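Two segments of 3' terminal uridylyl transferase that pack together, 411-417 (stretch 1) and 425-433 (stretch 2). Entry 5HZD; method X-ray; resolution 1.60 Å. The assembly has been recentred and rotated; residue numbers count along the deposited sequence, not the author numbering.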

# COMPACT_ATOMS: atom_id res chain seq x y z
N ASP A 411 26.30 -7.11 4.38
CA ASP A 411 27.33 -6.14 4.75
C ASP A 411 26.73 -4.74 4.73
O ASP A 411 26.80 -4.03 3.72
CB ASP A 411 28.52 -6.22 3.80
CG ASP A 411 29.71 -5.41 4.28
OD1 ASP A 411 29.53 -4.50 5.13
OD2 ASP A 411 30.83 -5.72 3.82
N TRP A 412 26.16 -4.35 5.85
CA TRP A 412 25.51 -3.02 5.94
C TRP A 412 26.51 -1.89 5.77
O TRP A 412 26.14 -0.78 5.39
CB TRP A 412 24.82 -2.84 7.27
CG TRP A 412 23.54 -3.64 7.49
CD1 TRP A 412 23.41 -4.76 8.26
CD2 TRP A 412 22.22 -3.33 7.02
NE1 TRP A 412 22.10 -5.18 8.29
CE2 TRP A 412 21.34 -4.32 7.54
CE3 TRP A 412 21.69 -2.31 6.21
CZ2 TRP A 412 19.97 -4.32 7.29
CZ3 TRP A 412 20.32 -2.31 5.95
CH2 TRP A 412 19.46 -3.32 6.49
N GLY A 413 27.78 -2.17 6.06
CA GLY A 413 28.79 -1.12 6.04
C GLY A 413 29.20 -0.75 4.64
O GLY A 413 29.51 0.42 4.37
N HIS A 414 29.18 -1.73 3.73
CA HIS A 414 29.72 -1.51 2.39
C HIS A 414 28.77 -1.74 1.23
O HIS A 414 29.05 -1.29 0.11
CB HIS A 414 30.98 -2.34 2.19
CG HIS A 414 32.07 -1.95 3.13
ND1 HIS A 414 32.72 -0.73 3.04
CD2 HIS A 414 32.58 -2.57 4.22
CE1 HIS A 414 33.61 -0.64 4.01
NE2 HIS A 414 33.54 -1.74 4.74
N ASN A 415 27.65 -2.43 1.47
CA ASN A 415 26.76 -2.81 0.39
C ASN A 415 25.38 -2.18 0.51
O ASN A 415 25.04 -1.59 1.52
CB ASN A 415 26.62 -4.33 0.33
CG ASN A 415 27.91 -5.02 -0.11
OD1 ASN A 415 28.80 -4.40 -0.74
ND2 ASN A 415 28.01 -6.32 0.19
N VAL A 416 24.59 -2.33 -0.54
CA VAL A 416 23.29 -1.70 -0.63
C VAL A 416 22.26 -2.77 -0.94
O VAL A 416 22.49 -3.60 -1.82
CB VAL A 416 23.28 -0.70 -1.80
CG1 VAL A 416 21.86 -0.08 -1.99
CG2 VAL A 416 24.37 0.38 -1.63
N ILE A 417 21.14 -2.74 -0.25
CA ILE A 417 20.00 -3.63 -0.57
C ILE A 417 19.38 -3.09 -1.85
O ILE A 417 18.83 -1.98 -1.86
CB ILE A 417 19.00 -3.61 0.59
CG1 ILE A 417 19.66 -4.16 1.87
CG2 ILE A 417 17.75 -4.44 0.26
CD1 ILE A 417 18.77 -4.13 3.13
N THR A 425 25.42 -4.92 -4.99
CA THR A 425 25.57 -3.48 -5.23
C THR A 425 26.38 -2.89 -4.07
O THR A 425 25.97 -2.98 -2.91
CB THR A 425 24.19 -2.79 -5.24
OG1 THR A 425 23.44 -3.29 -6.34
CG2 THR A 425 24.34 -1.29 -5.41
N THR A 426 27.53 -2.30 -4.35
CA THR A 426 28.29 -1.67 -3.28
C THR A 426 27.85 -0.21 -3.14
O THR A 426 27.29 0.36 -4.07
CB THR A 426 29.80 -1.73 -3.52
OG1 THR A 426 30.14 -0.92 -4.65
CG2 THR A 426 30.26 -3.19 -3.75
N LYS A 427 28.06 0.38 -1.97
CA LYS A 427 27.79 1.81 -1.80
C LYS A 427 28.54 2.64 -2.82
O LYS A 427 27.96 3.56 -3.43
CB LYS A 427 28.12 2.26 -0.37
CG LYS A 427 27.17 1.62 0.66
CD LYS A 427 27.45 2.15 2.05
CE LYS A 427 26.63 1.34 3.09
NZ LYS A 427 26.83 1.89 4.48
N ARG A 428 29.80 2.28 -3.08
CA ARG A 428 30.64 3.00 -4.02
C ARG A 428 30.02 2.99 -5.42
O ARG A 428 30.08 4.00 -6.13
CB ARG A 428 32.08 2.46 -4.00
CG ARG A 428 32.98 3.20 -4.98
CD ARG A 428 34.40 2.67 -4.91
NE ARG A 428 35.02 2.97 -3.62
CZ ARG A 428 35.77 4.05 -3.38
NH1 ARG A 428 35.98 4.93 -4.34
NH2 ARG A 428 36.29 4.23 -2.17
N MET A 429 29.33 1.90 -5.80
CA MET A 429 28.71 1.86 -7.13
C MET A 429 27.69 2.97 -7.30
O MET A 429 27.58 3.55 -8.38
CB MET A 429 28.07 0.48 -7.41
CG MET A 429 29.10 -0.63 -7.65
SD MET A 429 28.26 -2.22 -7.65
CE MET A 429 27.02 -1.70 -8.83
N LEU A 430 26.96 3.32 -6.23
CA LEU A 430 25.93 4.36 -6.32
C LEU A 430 26.40 5.75 -5.92
O LEU A 430 25.64 6.71 -5.99
CB LEU A 430 24.74 3.97 -5.42
CG LEU A 430 24.13 2.59 -5.67
CD1 LEU A 430 22.81 2.42 -4.89
CD2 LEU A 430 23.86 2.35 -7.15
N GLY A 431 27.65 5.84 -5.46
CA GLY A 431 28.21 7.08 -4.95
C GLY A 431 27.72 7.32 -3.53
O GLY A 431 27.72 8.47 -3.07
N TRP A 432 27.35 6.26 -2.84
CA TRP A 432 26.82 6.35 -1.48
C TRP A 432 27.88 5.96 -0.43
O TRP A 432 27.57 5.70 0.73
CB TRP A 432 25.60 5.45 -1.34
CG TRP A 432 24.41 5.91 -2.11
CD1 TRP A 432 24.32 7.01 -2.93
CD2 TRP A 432 23.13 5.28 -2.13
NE1 TRP A 432 23.05 7.10 -3.45
CE2 TRP A 432 22.30 6.05 -2.99
CE3 TRP A 432 22.60 4.14 -1.53
CZ2 TRP A 432 20.97 5.71 -3.25
CZ3 TRP A 432 21.29 3.81 -1.75
CH2 TRP A 432 20.48 4.59 -2.61
N HIS A 433 29.15 5.92 -0.85
CA HIS A 433 30.24 5.55 0.05
C HIS A 433 30.78 6.74 0.85
O HIS A 433 31.63 6.57 1.74
CB HIS A 433 31.38 4.93 -0.75
CG HIS A 433 31.94 5.85 -1.77
ND1 HIS A 433 31.18 6.38 -2.80
CD2 HIS A 433 33.19 6.36 -1.92
CE1 HIS A 433 31.93 7.18 -3.53
NE2 HIS A 433 33.15 7.18 -3.03
O HOH W 1 31.25 0.45 -0.98
O HOH W 2 23.51 -5.69 -3.18

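The two stretches meet along a short antiparallel pairing and bury 395 Å² between them, both sides summed. Most of the polar contact is made by backbone carbonyls of the first stretch and by one lysine of the second.

In the pairing, Asn415 lies across from Thr426, with CA atoms 4.1 Å apart. This is a non-hydrogen-bonded pair, and its side chains diverge. Next to it, Val416 N donates to Thr425 O at 2.8 Å, with an N-H...acceptor angle of 146°. The return bond is not made directly. A water stands in the gap instead: it donates to Val416 O and accepts from Thr425 N, with its oxygen 2.7 Å from each of these atoms. The backbone N and O of Val416 and of Thr425 are therefore all satisfied, two by each other and two by the water. The hydroxyl of Thr425 is hydrogen-bonded elsewhere in the structure.

His414 O accepts two hydrogen bonds. Lys427 N donates to His414 O at 2.8 Å, and the N-H...acceptor angle of 174° makes the bond nearly straight. A second water donates to the same His414 O at 3.0 Å and accepts from Arg428 N at 3.1 Å. Lys427 and Arg428 lie in the first turn of a weakly bonded helix, where backbone NH groups lack partners within the helix. Here one is met directly by the other stretch and the next through water. Thr426 CA also lies 3.5 Å from His414 O, a CA-H...O contact.

The third NH, that of Met429, is capped by Thr426. Met429 N donates to Thr426 OG1 at 3.2 Å, and makes a weak bond to Thr426 O at 3.1 Å. At the other end of the turn, Gly431 has positive phi in a Schellman motif. Gly431 N bonds to Arg428 O at 3.1 Å, and Trp432 N bonds to Lys427 O at 2.8 Å.

The CA-to-CB bond of Lys427 points sideways, but the end of the side chain comes nearer the first stretch. Its chi2, chi3 and chi4 are all t, so the chain is extended. Lys427 NZ donates to Trp412 O at 2.9 Å and, weakly, to Gly413 O at 3.1 Å. It is also bonded elsewhere in the structure. The amine is thus well supplied with acceptors although the residue is buried.

The Trp412-Asn415 turn is held by Asp411. Asp411 OD1 accepts from His414 N at 3.1 Å, and weakly from Gly413 N at 3.1 Å. Asn415 N donates to Asp411 O at 2.9 Å.

Val416 supplies the apolar part of the contact and has the largest covered area, 107 Å². Val416 CG1 lies 3.9 Å from Leu430 CD1 and 3.9 Å from Trp432 CZ3. Val416 CG2 lies 3.8 Å from Lys427 CG, against the aliphatic part of the lysine. Val416 CB is 3.8 Å from Thr425 CG2.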